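Local coordinates for 4-alpha-glucanotransferase (Aquifex aeolicus, PDB 1TZ7), which belongs to the amylomaltase (disproportionating enzyme) family and is built round an eight-stranded parallel beta/alpha barrel, at residues Tyr37-Leu42 and Asn87-Asp92; Tyr47-Phe52 and Glu485-Lys490; Ala156-Ile161 and Ser234-Trp239; Gly373-Glu378 and Asn392-Asn397. One frame throughout, in Å; residues are numbered along the deposited sequence.

Interaction 1 (Tyr37-Leu42 and Asn87-Asp92)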
loop_
_atom_site.group_PDB
_atom_site.type_symbol
_atom_site.label_atom_id
_atom_site.label_comp_id
_atom_site.label_asym_id
_atom_site.label_seq_id
_atom_site.Cartn_x
_atom_site.Cartn_y
_atom_site.Cartn_z
ATOM N N TYR A 37 -19.686 5.598 -6.434
ATOM C CA TYR A 37 -19.492 4.977 -7.760
ATOM C C TYR A 37 -18.846 3.581 -7.687
ATOM O O TYR A 37 -18.048 3.203 -8.552
ATOM C CB TYR A 37 -18.691 5.911 -8.666
ATOM C CG TYR A 37 -19.371 7.242 -8.858
ATOM C CD1 TYR A 37 -20.535 7.341 -9.609
ATOM C CD2 TYR A 37 -18.870 8.394 -8.266
ATOM C CE1 TYR A 37 -21.174 8.555 -9.782
ATOM C CE2 TYR A 37 -19.502 9.615 -8.431
ATOM C CZ TYR A 37 -20.657 9.688 -9.193
ATOM O OH TYR A 37 -21.295 10.896 -9.364
ATOM N N GLY A 38 -19.215 2.820 -6.654
ATOM C CA GLY A 38 -18.886 1.402 -6.580
ATOM C C GLY A 38 -17.616 1.142 -5.804
ATOM O O GLY A 38 -17.315 0.010 -5.456
ATOM N N ILE A 39 -16.871 2.204 -5.531
ATOM C CA ILE A 39 -15.582 2.097 -4.866
ATOM C C ILE A 39 -15.165 3.475 -4.339
ATOM O O ILE A 39 -15.623 4.500 -4.840
ATOM C CB ILE A 39 -14.511 1.542 -5.864
ATOM C CG1 ILE A 39 -13.240 1.147 -5.125
ATOM C CG2 ILE A 39 -14.198 2.573 -6.958
ATOM C CD1 ILE A 39 -12.374 0.167 -5.897
ATOM N N GLY A 40 -14.306 3.490 -3.328
ATOM C CA GLY A 40 -13.783 4.738 -2.794
ATOM C C GLY A 40 -12.870 5.426 -3.797
ATOM O O GLY A 40 -12.197 4.758 -4.586
ATOM N N ASP A 41 -12.851 6.765 -3.771
ATOM C CA ASP A 41 -12.068 7.541 -4.736
ATOM C C ASP A 41 -11.450 8.809 -4.102
ATOM O O ASP A 41 -11.598 9.053 -2.905
ATOM C CB ASP A 41 -12.935 7.908 -5.967
ATOM C CG ASP A 41 -14.197 8.674 -5.599
ATOM O OD1 ASP A 41 -14.110 9.634 -4.813
ATOM O OD2 ASP A 41 -15.316 8.390 -6.064
ATOM N N LEU A 42 -10.758 9.598 -4.922
ATOM C CA LEU A 42 -9.996 10.744 -4.432
ATOM C C LEU A 42 -10.845 12.026 -4.430
ATOM O O LEU A 42 -10.308 13.139 -4.423
ATOM C CB LEU A 42 -8.745 10.952 -5.296
ATOM C CG LEU A 42 -7.825 9.737 -5.449
ATOM C CD1 LEU A 42 -6.662 10.053 -6.378
ATOM C CD2 LEU A 42 -7.322 9.270 -4.101
ATOM N N ASN A 87 -3.768 3.898 -9.535
ATOM C CA ASN A 87 -4.863 2.979 -9.848
ATOM C C ASN A 87 -6.095 3.757 -10.330
ATOM O O ASN A 87 -6.678 4.533 -9.575
ATOM C CB ASN A 87 -5.213 2.169 -8.585
ATOM C CG ASN A 87 -6.065 0.951 -8.880
ATOM O OD1 ASN A 87 -6.353 0.633 -10.044
ATOM N ND2 ASN A 87 -6.477 0.256 -7.822
ATOM N N TYR A 88 -6.490 3.542 -11.589
ATOM C CA TYR A 88 -7.472 4.418 -12.243
ATOM C C TYR A 88 -8.889 4.288 -11.649
ATOM O O TYR A 88 -9.710 5.189 -11.801
ATOM C CB TYR A 88 -7.498 4.178 -13.771
ATOM C CG TYR A 88 -8.218 2.902 -14.224
ATOM C CD1 TYR A 88 -9.594 2.897 -14.459
ATOM C CD2 TYR A 88 -7.510 1.718 -14.440
ATOM C CE1 TYR A 88 -10.252 1.738 -14.883
ATOM C CE2 TYR A 88 -8.157 0.552 -14.863
ATOM C CZ TYR A 88 -9.525 0.569 -15.082
ATOM O OH TYR A 88 -10.167 -0.579 -15.503
ATOM N N VAL A 89 -9.164 3.172 -10.967
ATOM C CA VAL A 89 -10.481 2.964 -10.343
ATOM C C VAL A 89 -10.677 3.847 -9.098
ATOM O O VAL A 89 -11.793 3.968 -8.585
ATOM C CB VAL A 89 -10.719 1.469 -9.957
ATOM C CG1 VAL A 89 -10.746 0.598 -11.199
ATOM C CG2 VAL A 89 -9.668 0.981 -8.975
ATOM N N LEU A 90 -9.588 4.462 -8.623
ATOM C CA LEU A 90 -9.654 5.386 -7.486
ATOM C C LEU A 90 -9.949 6.823 -7.937
ATOM O O LEU A 90 -10.054 7.723 -7.115
ATOM C CB LEU A 90 -8.344 5.363 -6.704
ATOM C CG LEU A 90 -7.845 3.988 -6.260
ATOM C CD1 LEU A 90 -6.532 4.124 -5.507
ATOM C CD2 LEU A 90 -8.881 3.287 -5.403
ATOM N N ILE A 91 -10.077 7.028 -9.238
ATOM C CA ILE A 91 -10.324 8.360 -9.769
ATOM C C ILE A 91 -11.768 8.783 -9.518
ATOM O O ILE A 91 -12.698 7.989 -9.683
ATOM C CB ILE A 91 -9.998 8.414 -11.276
ATOM C CG1 ILE A 91 -8.482 8.395 -11.480
ATOM C CG2 ILE A 91 -10.606 9.667 -11.912
ATOM C CD1 ILE A 91 -8.048 8.188 -12.927
ATOM N N ASP A 92 -11.942 10.035 -9.110
ATOM C CA ASP A 92 -13.263 10.621 -8.931
ATOM C C ASP A 92 -13.815 11.086 -10.285
ATOM O O ASP A 92 -13.293 12.021 -10.878
ATOM C CB ASP A 92 -13.178 11.809 -7.963
ATOM C CG ASP A 92 -14.484 12.574 -7.856
ATOM O OD1 ASP A 92 -15.556 11.965 -8.059
ATOM O OD2 ASP A 92 -14.532 13.786 -7.570
#
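Leu42 N donates to Leu90 O at 3.0 Å, the one hydrogen bond between segments 37-42 and 87-92. The N-H is bent, with 134° at the hydrogen. The same oxygen is crowded by carbon. Asp41 CB lies 3.1 Å from Leu90 O, and Leu42 CG is 3.4 Å from it. One residue earlier in the turn, Val89 O packs against Ile39 CG2 at 3.2 Å. The tip of Ile39 reaches the valine branch, CD1 to Val89 CG2 at 4.2 Å. Leu90 replies with CD2, which rests 3.7 Å from Gly40 O.

Asp41 CG lies between its own backbone N and carbonyl carbon (chi1 57°), which puts the carboxylate near Asp92. Their carboxylate planes are 26° apart, and Asp41 OD2 is 4.1 Å from Asp92 OD1. Each acid serves backbone just past its own segment. Asp41 OD1 accepts from Gly43 N, and Asp92 OD1 caps Glu94 N ahead of helix 94-98. Lys124 of helix 117-133 bonds both Val89 O and Ile91 O.

The two loops are thus joined by a single backbone bond, with side-chain carbons packed round carbonyl oxygens. Two acids, probably both charged, lie close in this mostly buried place. The backbone N-H groups of Gly43 and Glu94 probably offset part of the cost.

Interaction 2 (Tyr47-Phe52 and Glu485-Lys490)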
loop_
_atom_site.group_PDB
_atom_site.type_symbol
_atom_site.label_atom_id
_atom_site.label_comp_id
_atom_site.label_asym_id
_atom_site.label_seq_id
_atom_site.Cartn_x
_atom_site.Cartn_y
_atom_site.Cartn_z
ATOM N N TYR A 47 -12.037 14.006 0.935
ATOM C CA TYR A 47 -11.924 15.308 1.597
ATOM C C TYR A 47 -12.720 15.346 2.899
ATOM O O TYR A 47 -12.278 15.929 3.883
ATOM C CB TYR A 47 -12.393 16.420 0.660
ATOM C CG TYR A 47 -11.434 16.677 -0.469
ATOM C CD1 TYR A 47 -10.404 17.599 -0.335
ATOM C CD2 TYR A 47 -11.545 15.986 -1.670
ATOM C CE1 TYR A 47 -9.514 17.832 -1.374
ATOM C CE2 TYR A 47 -10.661 16.212 -2.715
ATOM C CZ TYR A 47 -9.652 17.131 -2.562
ATOM O OH TYR A 47 -8.780 17.354 -3.592
ATOM N N ARG A 48 -13.892 14.713 2.899
ATOM C CA ARG A 48 -14.712 14.607 4.105
ATOM C C ARG A 48 -13.984 13.822 5.193
ATOM O O ARG A 48 -14.109 14.128 6.373
ATOM C CB ARG A 48 -16.047 13.933 3.783
ATOM C CG ARG A 48 -16.986 13.777 4.992
ATOM C CD ARG A 48 -18.185 14.726 4.982
ATOM N NE ARG A 48 -19.043 14.524 3.811
ATOM C CZ ARG A 48 -19.879 13.494 3.654
ATOM N NH1 ARG A 48 -19.983 12.557 4.595
ATOM N NH2 ARG A 48 -20.613 13.402 2.552
ATOM N N PHE A 49 -13.226 12.808 4.784
ATOM C CA PHE A 49 -12.479 11.987 5.720
ATOM C C PHE A 49 -11.308 12.765 6.313
ATOM O O PHE A 49 -11.034 12.665 7.498
ATOM C CB PHE A 49 -11.969 10.716 5.038
ATOM C CG PHE A 49 -11.054 9.896 5.901
ATOM C CD1 PHE A 49 -11.536 9.257 7.033
ATOM C CD2 PHE A 49 -9.701 9.770 5.586
ATOM C CE1 PHE A 49 -10.692 8.504 7.838
ATOM C CE2 PHE A 49 -8.848 9.011 6.394
ATOM C CZ PHE A 49 -9.341 8.384 7.513
ATOM N N LEU A 50 -10.621 13.542 5.476
ATOM C CA LEU A 50 -9.560 14.428 5.953
ATOM C C LEU A 50 -10.106 15.473 6.938
ATOM O O LEU A 50 -9.456 15.789 7.926
ATOM C CB LEU A 50 -8.867 15.123 4.774
ATOM C CG LEU A 50 -7.989 14.228 3.884
ATOM C CD1 LEU A 50 -7.377 15.043 2.754
ATOM C CD2 LEU A 50 -6.896 13.538 4.696
ATOM N N ASP A 51 -11.309 15.996 6.658
ATOM C CA ASP A 51 -11.980 16.943 7.572
ATOM C C ASP A 51 -12.240 16.295 8.915
ATOM O O ASP A 51 -12.123 16.931 9.942
ATOM C CB ASP A 51 -13.319 17.416 6.984
ATOM C CG ASP A 51 -13.151 18.401 5.854
ATOM O OD1 ASP A 51 -12.038 18.936 5.677
ATOM O OD2 ASP A 51 -14.087 18.708 5.088
ATOM N N PHE A 52 -12.608 15.017 8.887
ATOM C CA PHE A 52 -12.859 14.248 10.104
ATOM C C PHE A 52 -11.548 14.024 10.903
ATOM O O PHE A 52 -11.524 14.190 12.123
ATOM C CB PHE A 52 -13.516 12.906 9.739
ATOM C CG PHE A 52 -13.601 11.931 10.884
ATOM C CD1 PHE A 52 -12.730 10.849 10.955
ATOM C CD2 PHE A 52 -14.561 12.081 11.872
ATOM C CE1 PHE A 52 -12.810 9.944 12.000
ATOM C CE2 PHE A 52 -14.644 11.174 12.922
ATOM C CZ PHE A 52 -13.763 10.107 12.983
ATOM N N GLU A 485 -21.344 3.209 6.961
ATOM C CA GLU A 485 -22.062 3.966 7.993
ATOM C C GLU A 485 -21.500 5.384 8.110
ATOM O O GLU A 485 -20.447 5.687 7.556
ATOM C CB GLU A 485 -21.956 3.245 9.350
ATOM C CG GLU A 485 -20.551 3.270 9.964
ATOM C CD GLU A 485 -20.383 2.270 11.102
ATOM O OE1 GLU A 485 -20.500 2.677 12.279
ATOM O OE2 GLU A 485 -20.130 1.081 10.818
ATOM N N ASP A 486 -22.211 6.246 8.837
ATOM C CA ASP A 486 -21.726 7.600 9.123
ATOM C C ASP A 486 -20.677 7.563 10.235
ATOM O O ASP A 486 -21.011 7.584 11.420
ATOM C CB ASP A 486 -22.891 8.519 9.527
ATOM C CG ASP A 486 -22.448 9.977 9.748
ATOM O OD1 ASP A 486 -21.264 10.297 9.496
ATOM O OD2 ASP A 486 -23.217 10.857 10.172
ATOM N N TYR A 487 -19.409 7.512 9.838
ATOM C CA TYR A 487 -18.303 7.362 10.783
ATOM C C TYR A 487 -18.025 8.644 11.583
ATOM O O TYR A 487 -17.286 8.609 12.563
ATOM C CB TYR A 487 -17.024 6.934 10.044
ATOM C CG TYR A 487 -16.568 7.916 8.990
ATOM C CD1 TYR A 487 -16.998 7.799 7.676
ATOM C CD2 TYR A 487 -15.710 8.963 9.310
ATOM C CE1 TYR A 487 -16.588 8.694 6.702
ATOM C CE2 TYR A 487 -15.293 9.868 8.342
ATOM C CZ TYR A 487 -15.738 9.725 7.036
ATOM O OH TYR A 487 -15.334 10.613 6.062
ATOM N N THR A 488 -18.611 9.769 11.161
ATOM C CA THR A 488 -18.350 11.065 11.827
ATOM C C THR A 488 -19.092 11.187 13.164
ATOM O O THR A 488 -18.816 12.095 13.948
ATOM C CB THR A 488 -18.728 12.261 10.904
ATOM O OG1 THR A 488 -20.138 12.273 10.657
ATOM C CG2 THR A 488 -18.102 12.121 9.519
ATOM N N GLN A 489 -20.030 10.273 13.417
ATOM C CA GLN A 489 -20.692 10.189 14.728
ATOM C C GLN A 489 -19.692 9.794 15.826
ATOM O O GLN A 489 -19.923 10.049 17.006
ATOM C CB GLN A 489 -21.841 9.169 14.691
ATOM C CG GLN A 489 -22.959 9.510 13.706
ATOM C CD GLN A 489 -23.496 10.916 13.891
ATOM O OE1 GLN A 489 -23.974 11.266 14.971
ATOM N NE2 GLN A 489 -23.420 11.726 12.839
ATOM N N LYS A 490 -18.583 9.176 15.421
ATOM C CA LYS A 490 -17.555 8.731 16.363
ATOM C C LYS A 490 -16.630 9.881 16.809
ATOM O O LYS A 490 -15.709 9.665 17.582
ATOM C CB LYS A 490 -16.708 7.613 15.734
ATOM C CG LYS A 490 -17.508 6.384 15.298
ATOM C CD LYS A 490 -18.002 5.587 16.492
ATOM C CE LYS A 490 -18.724 4.327 16.054
ATOM N NZ LYS A 490 -19.755 3.912 17.034
#
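Tyr487 sets its CG between its own backbone N and carbonyl carbon (chi1 60°), while Phe52 swings its CG anti to its N (chi1 170°). These torsions bring the two rings together as a T-shaped pair, with the edge of Tyr487 toward the face of Phe52. The planes stand at 86° and the centroids of the Phe52 and Tyr487 rings are 5.1 Å apart. Tyr487 CD2 lies 3.8 Å above the plane of the Phe52 ring, over its centre. The next atom of that edge, Tyr487 CE2, is 3.7 Å from Phe52 CG.

The tyrosine ring points on toward the helix backbone. Its OH stops 3.2 Å from Phe49 CA, and Arg48 CG lies 3.7 Å from the same Tyr487 OH. Phe49 N is also near, but the angle is too poor for a hydrogen bond. Phe49 crosses Tyr487 at about a right angle, CD1 to Tyr487 CE2 at 4.0 Å. Thr488 adds its backbone, with CA 3.9 Å from Phe52 CE2.

Behind the contact, Asp486 OD1 takes both Thr488 N and Thr488 OG1, the latter at 2.6 Å. Asp486 OD2 takes Gln489 NE2. The bond to Thr488 N makes an Asx turn at the start of the short 3-10 segment 487-489.

Phe49 and Phe52 both touch Ile26 of strand 23-27, and Tyr487 also packs on Met457 and Leu461. Helix 44-56 lies between barrel strands 23-27 and 60-62 along the chain. The loop before helix 491-500 adds Tyr487 to Phe49 and Phe52, making a small aromatic cluster on the outer layer of the beta/alpha barrel.

Interaction 3 (Ala156-Ile161 and Ser234-Trp239)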
loop_
_atom_site.group_PDB
_atom_site.type_symbol
_atom_site.label_atom_id
_atom_site.label_comp_id
_atom_site.label_asym_id
_atom_site.label_seq_id
_atom_site.Cartn_x
_atom_site.Cartn_y
_atom_site.Cartn_z
ATOM N N ALA A 156 3.110 3.822 -20.025
ATOM C CA ALA A 156 2.051 4.094 -20.994
ATOM C C ALA A 156 2.254 3.289 -22.289
ATOM O O ALA A 156 1.287 2.873 -22.930
ATOM C CB ALA A 156 1.993 5.565 -21.298
ATOM N N LEU A 157 3.512 3.079 -22.665
ATOM C CA LEU A 157 3.835 2.257 -23.829
ATOM C C LEU A 157 3.609 0.777 -23.518
ATOM O O LEU A 157 3.127 0.029 -24.353
ATOM C CB LEU A 157 5.285 2.488 -24.257
ATOM C CG LEU A 157 5.746 1.746 -25.515
ATOM C CD1 LEU A 157 4.921 2.166 -26.723
ATOM C CD2 LEU A 157 7.226 1.989 -25.764
ATOM N N TYR A 158 3.966 0.377 -22.309
ATOM C CA TYR A 158 3.722 -0.983 -21.829
ATOM C C TYR A 158 2.231 -1.323 -21.910
ATOM O O TYR A 158 1.862 -2.403 -22.351
ATOM C CB TYR A 158 4.238 -1.109 -20.386
ATOM C CG TYR A 158 3.752 -2.313 -19.601
ATOM C CD1 TYR A 158 4.471 -3.506 -19.601
ATOM C CD2 TYR A 158 2.599 -2.243 -18.826
ATOM C CE1 TYR A 158 4.041 -4.606 -18.863
ATOM C CE2 TYR A 158 2.160 -3.340 -18.082
ATOM C CZ TYR A 158 2.882 -4.514 -18.105
ATOM O OH TYR A 158 2.450 -5.599 -17.371
ATOM N N MET A 159 1.386 -0.380 -21.500
ATOM C CA MET A 159 -0.061 -0.597 -21.481
ATOM C C MET A 159 -0.645 -0.616 -22.894
ATOM O O MET A 159 -1.616 -1.313 -23.155
ATOM C CB MET A 159 -0.754 0.495 -20.658
ATOM C CG MET A 159 -0.461 0.434 -19.156
ATOM S SD MET A 159 -1.060 -1.072 -18.377
ATOM C CE MET A 159 -2.845 -0.815 -18.438
ATOM N N ALA A 160 -0.045 0.157 -23.797
ATOM C CA ALA A 160 -0.543 0.265 -25.176
ATOM C C ALA A 160 -0.226 -0.995 -25.982
ATOM O O ALA A 160 -1.022 -1.423 -26.820
ATOM C CB ALA A 160 0.049 1.483 -25.853
ATOM N N ILE A 161 0.942 -1.582 -25.722
ATOM C CA ILE A 161 1.355 -2.817 -26.393
ATOM C C ILE A 161 0.593 -4.015 -25.824
ATOM O O ILE A 161 0.215 -4.924 -26.559
ATOM C CB ILE A 161 2.889 -3.034 -26.237
ATOM C CG1 ILE A 161 3.660 -1.885 -26.890
ATOM C CG2 ILE A 161 3.310 -4.364 -26.865
ATOM C CD1 ILE A 161 5.093 -1.769 -26.423
ATOM N N SER A 234 4.647 -9.853 -13.995
ATOM C CA SER A 234 3.907 -9.192 -15.066
ATOM C C SER A 234 3.762 -7.700 -14.776
ATOM O O SER A 234 2.668 -7.218 -14.441
ATOM C CB SER A 234 2.524 -9.823 -15.215
ATOM O OG SER A 234 2.626 -11.206 -15.514
ATOM N N SER A 235 4.866 -6.974 -14.900
ATOM C CA SER A 235 4.869 -5.535 -14.649
ATOM C C SER A 235 5.801 -4.806 -15.615
ATOM O O SER A 235 6.742 -5.393 -16.156
ATOM C CB SER A 235 5.279 -5.241 -13.196
ATOM O OG SER A 235 6.649 -5.522 -12.975
ATOM N N ALA A 236 5.523 -3.527 -15.830
ATOM C CA ALA A 236 6.409 -2.664 -16.597
ATOM C C ALA A 236 7.798 -2.583 -15.954
ATOM O O ALA A 236 8.777 -2.338 -16.628
ATOM C CB ALA A 236 5.809 -1.278 -16.718
ATOM N N ASP A 237 7.861 -2.796 -14.641
ATOM C CA ASP A 237 9.111 -2.631 -13.889
ATOM C C ASP A 237 10.125 -3.723 -14.217
ATOM O O ASP A 237 11.297 -3.443 -14.419
ATOM C CB ASP A 237 8.831 -2.622 -12.395
ATOM C CG ASP A 237 7.802 -1.590 -12.006
ATOM O OD1 ASP A 237 6.727 -1.981 -11.503
ATOM O OD2 ASP A 237 7.973 -0.366 -12.172
ATOM N N VAL A 238 9.664 -4.970 -14.267
ATOM C CA VAL A 238 10.535 -6.091 -14.638
ATOM C C VAL A 238 10.886 -5.998 -16.119
ATOM O O VAL A 238 12.027 -6.222 -16.510
ATOM C CB VAL A 238 9.864 -7.462 -14.341
ATOM C CG1 VAL A 238 10.786 -8.595 -14.713
ATOM C CG2 VAL A 238 9.474 -7.559 -12.860
ATOM N N TRP A 239 9.893 -5.656 -16.932
ATOM C CA TRP A 239 10.095 -5.435 -18.361
ATOM C C TRP A 239 11.221 -4.416 -18.627
ATOM O O TRP A 239 12.077 -4.644 -19.478
ATOM C CB TRP A 239 8.791 -4.951 -19.000
ATOM C CG TRP A 239 8.887 -4.704 -20.471
ATOM C CD1 TRP A 239 9.373 -5.558 -21.416
ATOM C CD2 TRP A 239 8.483 -3.523 -21.171
ATOM N NE1 TRP A 239 9.297 -4.981 -22.662
ATOM C CE2 TRP A 239 8.754 -3.729 -22.539
ATOM C CE3 TRP A 239 7.917 -2.299 -20.777
ATOM C CZ2 TRP A 239 8.479 -2.764 -23.513
ATOM C CZ3 TRP A 239 7.646 -1.346 -21.747
ATOM C CH2 TRP A 239 7.929 -1.587 -23.098
#
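Ser235, whose CA lies 3.6 Å from Tyr158 OH, has its hydroxyl held by two groups. Ser235 OG accepts a weak bond from Val238 N at 3.3 Å, and it is also hydrogen-bonded to Ser232 O. Ser235 is therefore the N-cap of helix 236-240, and the cap probably helps to hold the first turn, against which Tyr158 packs.

Tyr158 reaches across from helix 149-165 with CG anti to its backbone N (chi1 164°). One face of its ring lies against the start of the capped helix. Ala236 N sits 3.5 Å above the Tyr158 ring plane, offset toward the rim. The methyl beside it makes a CH-pi contact: Ala236 CB is 3.9 Å from the Tyr158 ring centroid and only 20° off the normal. Backbone and methyl of one residue thus cover the ring together.

Trp239 meets the root of the same side chain. Trp239 CZ3 is 3.7 Å from Tyr158 CB, and Trp239 CE3 lies near the plane of the tyrosine ring, at the edge, 3.8 Å from Tyr158 CD1. The two rings are oblique, with planes 45° apart. Ile161 CD1 adds a looser touch on Trp239 CH2 at 4.4 Å.

Trp239 NE1 is hydrogen-bonded to Leu176 O, and Trp172 and Arg179 also meet its ring, edge-to-face and by cation-pi. Helix 181-190 flanks the contact through Leu184 and Val187, while helix 192-218 touches Ala156 and Met159. The contact lays helix 149-165 against short helix 236-240, which follows barrel strand 222-227.

Interaction 4 (Gly373-Glu378 and Asn392-Asn397)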
loop_
_atom_site.group_PDB
_atom_site.type_symbol
_atom_site.label_atom_id
_atom_site.label_comp_id
_atom_site.label_asym_id
_atom_site.label_seq_id
_atom_site.Cartn_x
_atom_site.Cartn_y
_atom_site.Cartn_z
ATOM N N GLY A 373 10.040 0.812 13.938
ATOM C CA GLY A 373 9.426 -0.472 13.668
ATOM C C GLY A 373 7.911 -0.409 13.746
ATOM O O GLY A 373 7.327 0.661 13.929
ATOM N N SER A 374 7.280 -1.565 13.604
ATOM C CA SER A 374 5.836 -1.686 13.740
ATOM C C SER A 374 5.502 -2.572 14.949
ATOM O O SER A 374 6.172 -3.566 15.204
ATOM C CB SER A 374 5.230 -2.292 12.459
ATOM O OG SER A 374 5.378 -1.413 11.357
ATOM N N ARG A 375 4.467 -2.193 15.687
ATOM C CA ARG A 375 3.900 -3.054 16.724
ATOM C C ARG A 375 2.381 -3.089 16.604
ATOM O O ARG A 375 1.762 -2.131 16.164
ATOM C CB ARG A 375 4.297 -2.560 18.116
ATOM C CG ARG A 375 5.791 -2.431 18.334
ATOM C CD ARG A 375 6.516 -3.758 18.506
ATOM N NE ARG A 375 7.964 -3.580 18.459
ATOM C CZ ARG A 375 8.721 -3.224 19.505
ATOM N NH1 ARG A 375 10.029 -3.079 19.354
ATOM N NH2 ARG A 375 8.173 -3.019 20.700
ATOM N N VAL A 376 1.794 -4.205 17.004
ATOM C CA VAL A 376 0.364 -4.430 16.845
ATOM C C VAL A 376 -0.176 -5.047 18.121
ATOM O O VAL A 376 0.252 -6.120 18.523
ATOM C CB VAL A 376 0.069 -5.379 15.639
ATOM C CG1 VAL A 376 -1.431 -5.457 15.364
ATOM C CG2 VAL A 376 0.807 -4.903 14.391
ATOM N N ILE A 377 -1.112 -4.365 18.766
ATOM C CA ILE A 377 -1.581 -4.792 20.087
ATOM C C ILE A 377 -2.361 -6.108 20.015
ATOM O O ILE A 377 -2.495 -6.813 21.015
ATOM C CB ILE A 377 -2.433 -3.691 20.750
ATOM C CG1 ILE A 377 -2.548 -3.949 22.253
ATOM C CG2 ILE A 377 -3.817 -3.617 20.110
ATOM C CD1 ILE A 377 -2.866 -2.734 23.049
ATOM N N GLU A 378 -2.860 -6.438 18.827
ATOM C CA GLU A 378 -3.524 -7.730 18.599
ATOM C C GLU A 378 -2.569 -8.927 18.824
ATOM O O GLU A 378 -3.013 -10.034 19.116
ATOM C CB GLU A 378 -4.095 -7.782 17.178
ATOM C CG GLU A 378 -5.120 -8.872 16.973
ATOM C CD GLU A 378 -5.814 -8.774 15.638
ATOM O OE1 GLU A 378 -5.641 -9.692 14.811
ATOM O OE2 GLU A 378 -6.539 -7.779 15.414
ATOM N N ASN A 392 6.128 -2.338 26.550
ATOM C CA ASN A 392 7.343 -2.773 25.861
ATOM C C ASN A 392 7.587 -2.015 24.543
ATOM O O ASN A 392 8.601 -2.223 23.888
ATOM C CB ASN A 392 7.278 -4.294 25.587
ATOM C CG ASN A 392 7.658 -5.120 26.800
ATOM O OD1 ASN A 392 8.504 -4.722 27.586
ATOM N ND2 ASN A 392 7.022 -6.290 26.957
ATOM N N VAL A 393 6.651 -1.137 24.168
ATOM C CA VAL A 393 6.768 -0.390 22.918
ATOM C C VAL A 393 7.545 0.916 23.142
ATOM O O VAL A 393 7.072 1.830 23.833
ATOM C CB VAL A 393 5.371 -0.065 22.309
ATOM C CG1 VAL A 393 5.521 0.727 21.017
ATOM C CG2 VAL A 393 4.588 -1.343 22.052
ATOM N N GLU A 394 8.737 0.988 22.551
ATOM C CA GLU A 394 9.605 2.159 22.669
ATOM C C GLU A 394 9.072 3.299 21.813
ATOM O O GLU A 394 8.168 3.107 21.000
ATOM C CB GLU A 394 11.041 1.810 22.218
ATOM C CG GLU A 394 11.640 0.589 22.907
ATOM C CD GLU A 394 11.533 -0.679 22.068
ATOM O OE1 GLU A 394 10.499 -0.869 21.406
ATOM O OE2 GLU A 394 12.490 -1.488 22.081
ATOM N N GLU A 395 9.649 4.482 21.990
ATOM C CA GLU A 395 9.151 5.704 21.340
ATOM C C GLU A 395 9.203 5.600 19.821
ATOM O O GLU A 395 8.247 5.987 19.128
ATOM C CB GLU A 395 9.957 6.920 21.794
ATOM C CG GLU A 395 9.524 7.495 23.144
ATOM C CD GLU A 395 10.243 6.855 24.330
ATOM O OE1 GLU A 395 10.068 7.356 25.472
ATOM O OE2 GLU A 395 10.976 5.855 24.127
ATOM N N ASN A 396 10.316 5.090 19.295
ATOM C CA ASN A 396 10.513 5.031 17.849
ATOM C C ASN A 396 9.801 3.827 17.236
ATOM O O ASN A 396 10.436 2.868 16.779
ATOM C CB ASN A 396 12.003 5.018 17.496
ATOM C CG ASN A 396 12.264 5.474 16.069
ATOM O OD1 ASN A 396 11.462 6.201 15.482
ATOM N ND2 ASN A 396 13.381 5.047 15.508
ATOM N N ASN A 397 8.477 3.891 17.233
ATOM C CA ASN A 397 7.644 2.825 16.702
ATOM C C ASN A 397 6.333 3.390 16.206
ATOM O O ASN A 397 5.868 4.433 16.687
ATOM C CB ASN A 397 7.357 1.780 17.782
ATOM C CG ASN A 397 8.493 0.795 17.962
ATOM O OD1 ASN A 397 8.912 0.175 17.062
ATOM N ND2 ASN A 397 8.951 0.683 19.116
#
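Arg375 and Glu394 form the salt bridge of this contact. Glu394 OE1 receives both arms of the guanidinium, Arg375 NH1 at 3.1 Å and Arg375 NH2 at 3.2 Å. Both bonds are weak in angle, and the carboxylate plane is turned 54° from the guanidinium. A third weak bond runs from Arg375 NH2 to Asn392 O, which lies at the guanidinium edge, in its plane, at 3.3 Å.

Asn397 ND2 comes over one guanidinium face, 3.8 Å above the Arg375 plane and near its rim, with the amide tilted 49° to it. That ND2 donates to Glu394 O at 3.2 Å, and weakly to Glu394 OE1.

Apolar contact comes from the arginine stem. A bend at chi2 (-74°) turns the chain past Val393, whose CG2 is 4.1 Å from Arg375 CG.

Between backbones, Gly373 pairs with Asn397 in a parallel bridge. Asn397 CA makes a CA-H...O contact of 3.5 Å with Gly373 O.

Several weak bonds share one arginine here. Glu394 OE1, met by two arginine nitrogens and an amide, probably keeps its negative charge, and the group ties barrel strand 373-376 to the loop that leads into strand 397-400.

How the interactions relate
From the N terminus, the chain leaves barrel strand 23-27 and passes through segment 37-42. It enters helix 44-56 before interaction 1 closes at 87-92. Interaction 2 opens on that helix and closes only at 485-490, so the two contacts cross along the chain. They also touch in space, where Leu42 O lies 3.5 Å from Tyr47 CE2. Interactions 3 and 4 follow in series within this long span. Interaction 3 closes the loop from 156-161 to 234-239, joining helices 149-165 and 236-240. Interaction 4 closes the short loop from 373-378 to 392-397, between neighbouring barrel strands. Their centres are about 38 Å apart, on opposite sides of the chain's centre.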